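Local coordinates for importin subunit beta-1 (Saccharomyces cerevisiae, PDB 5OWU), which carries proteins into the nucleus by associating with importin alpha, which recognises the classical nuclear localization signal of the cargo, at residues 1-15 against 43-57. Numbering follows the deposited sequence. Where two conformers were deposited one is given.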
loop_
_atom_site.group_PDB
_atom_site.type_symbol
_atom_site.label_atom_id
_atom_site.label_comp_id
_atom_site.label_asym_id
_atom_site.label_seq_id
_atom_site.Cartn_x
_atom_site.Cartn_y
_atom_site.Cartn_z
ATOM N N MET A 1 -12.721 -3.036 -45.694
ATOM C CA MET A 1 -11.964 -4.239 -45.247
ATOM C C MET A 1 -12.910 -5.394 -44.934
ATOM O O MET A 1 -13.982 -5.197 -44.358
ATOM C CB MET A 1 -11.117 -3.906 -44.018
ATOM C CG MET A 1 -10.027 -4.928 -43.721
ATOM S SD MET A 1 -8.977 -4.494 -42.317
ATOM C CE MET A 1 -8.433 -2.839 -42.752
ATOM N N SER A 2 -12.496 -6.599 -45.312
ATOM C CA SER A 2 -13.276 -7.806 -45.094
ATOM C C SER A 2 -12.860 -8.493 -43.797
ATOM O O SER A 2 -11.810 -8.206 -43.215
ATOM C CB SER A 2 -13.095 -8.772 -46.260
ATOM O OG SER A 2 -11.759 -9.238 -46.305
ATOM N N THR A 3 -13.694 -9.438 -43.356
ATOM C CA THR A 3 -13.362 -10.220 -42.169
ATOM C C THR A 3 -12.011 -10.905 -42.324
ATOM O O THR A 3 -11.208 -10.932 -41.384
ATOM C CB THR A 3 -14.452 -11.257 -41.895
ATOM O OG1 THR A 3 -15.720 -10.602 -41.770
ATOM C CG2 THR A 3 -14.153 -12.035 -40.606
ATOM N N ALA A 4 -11.742 -11.466 -43.503
ATOM C CA ALA A 4 -10.513 -12.229 -43.685
ATOM C C ALA A 4 -9.285 -11.329 -43.602
ATOM O O ALA A 4 -8.283 -11.693 -42.975
ATOM C CB ALA A 4 -10.553 -12.970 -45.021
ATOM N N GLU A 5 -9.346 -10.150 -44.226
ATOM C CA GLU A 5 -8.216 -9.226 -44.178
ATOM C C GLU A 5 -7.961 -8.744 -42.757
ATOM O O GLU A 5 -6.809 -8.681 -42.312
ATOM C CB GLU A 5 -8.475 -8.038 -45.102
ATOM C CG GLU A 5 -8.641 -8.408 -46.565
ATOM C CD GLU A 5 -9.151 -7.252 -47.399
ATOM O OE1 GLU A 5 -9.664 -6.275 -46.814
ATOM O OE2 GLU A 5 -9.042 -7.320 -48.641
ATOM N N PHE A 6 -9.025 -8.383 -42.035
ATOM C CA PHE A 6 -8.875 -7.954 -40.649
ATOM C C PHE A 6 -8.240 -9.059 -39.816
ATOM O O PHE A 6 -7.301 -8.819 -39.039
ATOM C CB PHE A 6 -10.242 -7.557 -40.083
ATOM C CG PHE A 6 -10.169 -6.757 -38.817
ATOM C CD1 PHE A 6 -9.774 -5.434 -38.846
ATOM C CD2 PHE A 6 -10.507 -7.323 -37.596
ATOM C CE1 PHE A 6 -9.705 -4.689 -37.690
ATOM C CE2 PHE A 6 -10.442 -6.577 -36.432
ATOM C CZ PHE A 6 -10.038 -5.261 -36.479
ATOM N N ALA A 7 -8.734 -10.289 -39.982
ATOM C CA ALA A 7 -8.169 -11.419 -39.256
ATOM C C ALA A 7 -6.692 -11.579 -39.571
ATOM O O ALA A 7 -5.891 -11.894 -38.684
ATOM C CB ALA A 7 -8.930 -12.700 -39.598
ATOM N N GLN A 8 -6.310 -11.357 -40.831
ATOM C CA GLN A 8 -4.901 -11.456 -41.205
ATOM C C GLN A 8 -4.070 -10.377 -40.520
ATOM O O GLN A 8 -2.950 -10.646 -40.070
ATOM C CB GLN A 8 -4.755 -11.365 -42.726
ATOM C CG GLN A 8 -3.359 -11.703 -43.240
ATOM C CD GLN A 8 -2.993 -13.155 -42.999
ATOM O OE1 GLN A 8 -3.707 -14.064 -43.420
ATOM N NE2 GLN A 8 -1.885 -13.379 -42.305
ATOM N N LEU A 9 -4.588 -9.146 -40.444
ATOM C CA LEU A 9 -3.907 -8.103 -39.677
ATOM C C LEU A 9 -3.668 -8.538 -38.233
ATOM O O LEU A 9 -2.541 -8.462 -37.735
ATOM C CB LEU A 9 -4.717 -6.804 -39.703
ATOM C CG LEU A 9 -4.626 -5.906 -40.936
ATOM C CD1 LEU A 9 -5.605 -4.745 -40.765
ATOM C CD2 LEU A 9 -3.209 -5.387 -41.143
ATOM N N LEU A 10 -4.723 -8.969 -37.530
ATOM C CA LEU A 10 -4.557 -9.394 -36.136
ATOM C C LEU A 10 -3.509 -10.503 -36.006
ATOM O O LEU A 10 -2.555 -10.414 -35.198
ATOM C CB LEU A 10 -5.904 -9.870 -35.595
ATOM C CG LEU A 10 -6.987 -8.806 -35.454
ATOM C CD1 LEU A 10 -8.352 -9.422 -35.651
ATOM C CD2 LEU A 10 -6.896 -8.157 -34.093
ATOM N N GLU A 11 -3.683 -11.568 -36.796
ATOM C CA GLU A 11 -2.741 -12.676 -36.772
ATOM C C GLU A 11 -1.321 -12.173 -36.965
ATOM O O GLU A 11 -0.447 -12.449 -36.147
ATOM C CB GLU A 11 -3.098 -13.705 -37.843
ATOM C CG GLU A 11 -4.377 -14.489 -37.557
ATOM C CD GLU A 11 -4.520 -15.720 -38.437
ATOM O OE1 GLU A 11 -3.515 -16.132 -39.048
ATOM O OE2 GLU A 11 -5.634 -16.278 -38.521
ATOM N N ASN A 12 -1.078 -11.408 -38.031
ATOM C CA ASN A 12 0.268 -10.895 -38.279
ATOM C C ASN A 12 0.764 -10.047 -37.121
ATOM O O ASN A 12 1.962 -10.043 -36.819
ATOM C CB ASN A 12 0.297 -10.074 -39.566
ATOM C CG ASN A 12 0.206 -10.935 -40.803
ATOM O OD1 ASN A 12 0.441 -12.141 -40.747
ATOM N ND2 ASN A 12 -0.127 -10.318 -41.933
ATOM N N SER A 13 -0.140 -9.322 -36.464
ATOM C CA SER A 13 0.252 -8.459 -35.362
ATOM C C SER A 13 0.874 -9.251 -34.222
ATOM O O SER A 13 1.734 -8.723 -33.505
ATOM C CB SER A 13 -0.956 -7.673 -34.847
ATOM O OG SER A 13 -1.781 -8.497 -34.038
ATOM N N ILE A 14 0.468 -10.504 -34.021
ATOM C CA ILE A 14 1.015 -11.275 -32.901
ATOM C C ILE A 14 1.826 -12.501 -33.310
ATOM O O ILE A 14 2.555 -13.046 -32.466
ATOM C CB ILE A 14 -0.090 -11.698 -31.910
ATOM C CG1 ILE A 14 -1.288 -12.273 -32.656
ATOM C CG2 ILE A 14 -0.482 -10.510 -31.034
ATOM C CD1 ILE A 14 -2.275 -13.008 -31.746
ATOM N N LEU A 15 1.749 -12.957 -34.553
ATOM C CA LEU A 15 2.333 -14.231 -34.954
ATOM C C LEU A 15 3.356 -14.118 -36.076
ATOM O O LEU A 15 3.945 -15.135 -36.451
ATOM C CB LEU A 15 1.229 -15.204 -35.393
ATOM C CG LEU A 15 0.110 -15.482 -34.384
ATOM C CD1 LEU A 15 -0.989 -16.326 -35.022
ATOM C CD2 LEU A 15 0.644 -16.164 -33.137
ATOM N N LEU A 43 -15.980 -5.763 -37.286
ATOM C CA LEU A 43 -15.049 -6.758 -37.804
ATOM C C LEU A 43 -14.399 -7.547 -36.675
ATOM O O LEU A 43 -14.219 -8.763 -36.788
ATOM C CB LEU A 43 -13.978 -6.081 -38.659
ATOM C CG LEU A 43 -14.391 -5.613 -40.056
ATOM C CD1 LEU A 43 -13.317 -4.717 -40.645
ATOM C CD2 LEU A 43 -14.643 -6.798 -40.971
ATOM N N SER A 44 -14.014 -6.866 -35.591
ATOM C CA SER A 44 -13.475 -7.563 -34.428
ATOM C C SER A 44 -14.445 -8.635 -33.949
ATOM O O SER A 44 -14.062 -9.791 -33.715
ATOM C CB SER A 44 -13.187 -6.566 -33.302
ATOM O OG SER A 44 -12.151 -5.662 -33.656
ATOM N N SER A 45 -15.723 -8.265 -33.821
ATOM C CA SER A 45 -16.716 -9.229 -33.375
ATOM C C SER A 45 -16.890 -10.363 -34.379
ATOM O O SER A 45 -17.165 -11.500 -33.978
ATOM C CB SER A 45 -18.045 -8.523 -33.108
ATOM O OG SER A 45 -18.832 -8.424 -34.285
ATOM N N GLN A 46 -16.709 -10.093 -35.680
ATOM C CA GLN A 46 -16.861 -11.159 -36.667
ATOM C C GLN A 46 -15.679 -12.123 -36.622
ATOM O O GLN A 46 -15.854 -13.335 -36.787
ATOM C CB GLN A 46 -17.026 -10.576 -38.074
ATOM C CG GLN A 46 -18.402 -9.953 -38.359
ATOM C CD GLN A 46 -19.567 -10.953 -38.383
ATOM O OE1 GLN A 46 -20.701 -10.598 -38.046
ATOM N NE2 GLN A 46 -19.301 -12.194 -38.803
ATOM N N VAL A 47 -14.470 -11.613 -36.387
ATOM C CA VAL A 47 -13.318 -12.503 -36.288
ATOM C C VAL A 47 -13.421 -13.357 -35.032
ATOM O O VAL A 47 -13.089 -14.549 -35.048
ATOM C CB VAL A 47 -12.008 -11.695 -36.330
ATOM C CG1 VAL A 47 -10.800 -12.593 -36.042
ATOM C CG2 VAL A 47 -11.850 -11.020 -37.692
ATOM N N LEU A 48 -13.908 -12.776 -33.932
ATOM C CA LEU A 48 -14.102 -13.563 -32.714
ATOM C C LEU A 48 -14.806 -14.888 -33.000
ATOM O O LEU A 48 -14.439 -15.922 -32.437
ATOM C CB LEU A 48 -14.890 -12.753 -31.687
ATOM C CG LEU A 48 -15.291 -13.459 -30.390
ATOM C CD1 LEU A 48 -14.089 -14.081 -29.685
ATOM C CD2 LEU A 48 -15.989 -12.469 -29.484
ATOM N N ILE A 49 -15.806 -14.883 -33.884
ATOM C CA ILE A 49 -16.602 -16.076 -34.154
ATOM C C ILE A 49 -16.144 -16.814 -35.411
ATOM O O ILE A 49 -16.803 -17.770 -35.827
ATOM C CB ILE A 49 -18.100 -15.739 -34.259
ATOM C CG1 ILE A 49 -18.355 -14.768 -35.423
ATOM C CG2 ILE A 49 -18.613 -15.160 -32.940
ATOM C CD1 ILE A 49 -19.806 -14.625 -35.795
ATOM N N ASP A 50 -15.043 -16.392 -36.030
ATOM C CA ASP A 50 -14.612 -16.964 -37.310
ATOM C C ASP A 50 -13.741 -18.187 -37.041
ATOM O O ASP A 50 -12.570 -18.067 -36.675
ATOM C CB ASP A 50 -13.872 -15.918 -38.134
ATOM C CG ASP A 50 -13.339 -16.473 -39.448
ATOM O OD1 ASP A 50 -13.987 -17.368 -40.029
ATOM O OD2 ASP A 50 -12.267 -16.016 -39.892
ATOM N N GLU A 51 -14.312 -19.378 -37.235
ATOM C CA GLU A 51 -13.572 -20.610 -36.983
ATOM C C GLU A 51 -12.370 -20.762 -37.910
ATOM O O GLU A 51 -11.416 -21.463 -37.557
ATOM C CB GLU A 51 -14.503 -21.816 -37.129
ATOM C CG GLU A 51 -15.506 -21.966 -35.979
ATOM C CD GLU A 51 -16.954 -22.063 -36.445
ATOM O OE1 GLU A 51 -17.263 -21.584 -37.559
ATOM O OE2 GLU A 51 -17.784 -22.617 -35.689
ATOM N N ASN A 52 -12.393 -20.115 -39.075
ATOM C CA ASN A 52 -11.288 -20.160 -40.025
ATOM C C ASN A 52 -10.066 -19.378 -39.556
ATOM O O ASN A 52 -9.004 -19.496 -40.177
ATOM C CB ASN A 52 -11.759 -19.619 -41.383
ATOM C CG ASN A 52 -10.650 -19.582 -42.419
ATOM O OD1 ASN A 52 -9.934 -20.564 -42.614
ATOM N ND2 ASN A 52 -10.492 -18.438 -43.077
ATOM N N THR A 53 -10.184 -18.591 -38.492
ATOM C CA THR A 53 -9.084 -17.792 -37.972
ATOM C C THR A 53 -8.413 -18.517 -36.809
ATOM O O THR A 53 -9.068 -19.214 -36.029
ATOM C CB THR A 53 -9.584 -16.415 -37.511
ATOM O OG1 THR A 53 -10.119 -15.696 -38.629
ATOM C CG2 THR A 53 -8.464 -15.591 -36.887
ATOM N N LYS A 54 -7.094 -18.349 -36.704
ATOM C CA LYS A 54 -6.359 -18.945 -35.596
ATOM C C LYS A 54 -6.923 -18.463 -34.265
ATOM O O LYS A 54 -7.352 -17.313 -34.130
ATOM C CB LYS A 54 -4.877 -18.594 -35.690
ATOM C CG LYS A 54 -4.177 -19.176 -36.910
ATOM C CD LYS A 54 -2.763 -18.634 -37.022
ATOM C CE LYS A 54 -1.717 -19.710 -36.816
ATOM N NZ LYS A 54 -1.431 -20.439 -38.078
ATOM N N LEU A 55 -6.900 -19.355 -33.271
ATOM C CA LEU A 55 -7.489 -19.056 -31.970
ATOM C C LEU A 55 -6.948 -17.761 -31.383
ATOM O O LEU A 55 -7.708 -16.930 -30.872
ATOM C CB LEU A 55 -7.228 -20.205 -30.997
ATOM C CG LEU A 55 -8.263 -21.308 -30.812
ATOM C CD1 LEU A 55 -7.912 -22.070 -29.539
ATOM C CD2 LEU A 55 -9.686 -20.779 -30.740
ATOM N N GLU A 56 -5.630 -17.577 -31.429
ATOM C CA GLU A 56 -5.046 -16.405 -30.793
ATOM C C GLU A 56 -5.501 -15.119 -31.460
ATOM O O GLU A 56 -5.629 -14.090 -30.788
ATOM C CB GLU A 56 -3.528 -16.500 -30.820
ATOM C CG GLU A 56 -2.982 -17.518 -29.859
ATOM C CD GLU A 56 -1.496 -17.649 -29.989
ATOM O OE1 GLU A 56 -0.803 -16.622 -29.849
ATOM O OE2 GLU A 56 -1.028 -18.773 -30.246
ATOM N N GLY A 57 -5.730 -15.151 -32.775
ATOM C CA GLY A 57 -6.248 -13.978 -33.460
ATOM C C GLY A 57 -7.675 -13.654 -33.064
ATOM O O GLY A 57 -8.045 -12.484 -32.964
#
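Leu43 lies over one face of the Phe6 ring in a CH-pi contact, with its CB 4.0 Å from the ring centroid; at the ring edge, near the plane, sit Val47 CG2 and the sulfur of Met1. The Phe6 side chain leaves the backbone with CG opposite the main-chain N (chi1 -164°), which carries the ring to Ser44, whose OG, hydrogen-bonded to Phe40 O, comes within 3.4 Å of Phe6 CE2.

The Glu11 carboxylate is the other flat group. Lys54 N, at the N-cap position of the next helix, donates to Glu11 OE2 over 3.1 Å; the bond is nearly straight (166°) but arrives from above the carboxylate plane. Lys54 CD packs 3.3 Å from Glu11 OE1, while the lysine chain bends further on and leaves NZ 4.9 Å from that oxygen, so the charges do not touch.

Between these two groups Val47 is a knob in a hole formed by Thr3, Phe6, Ala7 and Leu10, its CG1 meeting Leu10 CD1 tip to tip at 4.0 Å. Gly57 lets the helix backbones come close, its CA 5.0 Å from Glu11 CA.

Helix 3-15 of HEAT 1 crosses the 43-48 end of the first HEAT 2 helix at -83° and also meets the start of helix 55-67. Leu29 and Leu32 of helix 19-35 pack on Phe6, and Leu60 of helix 55-67 touches Leu10 and Ile14.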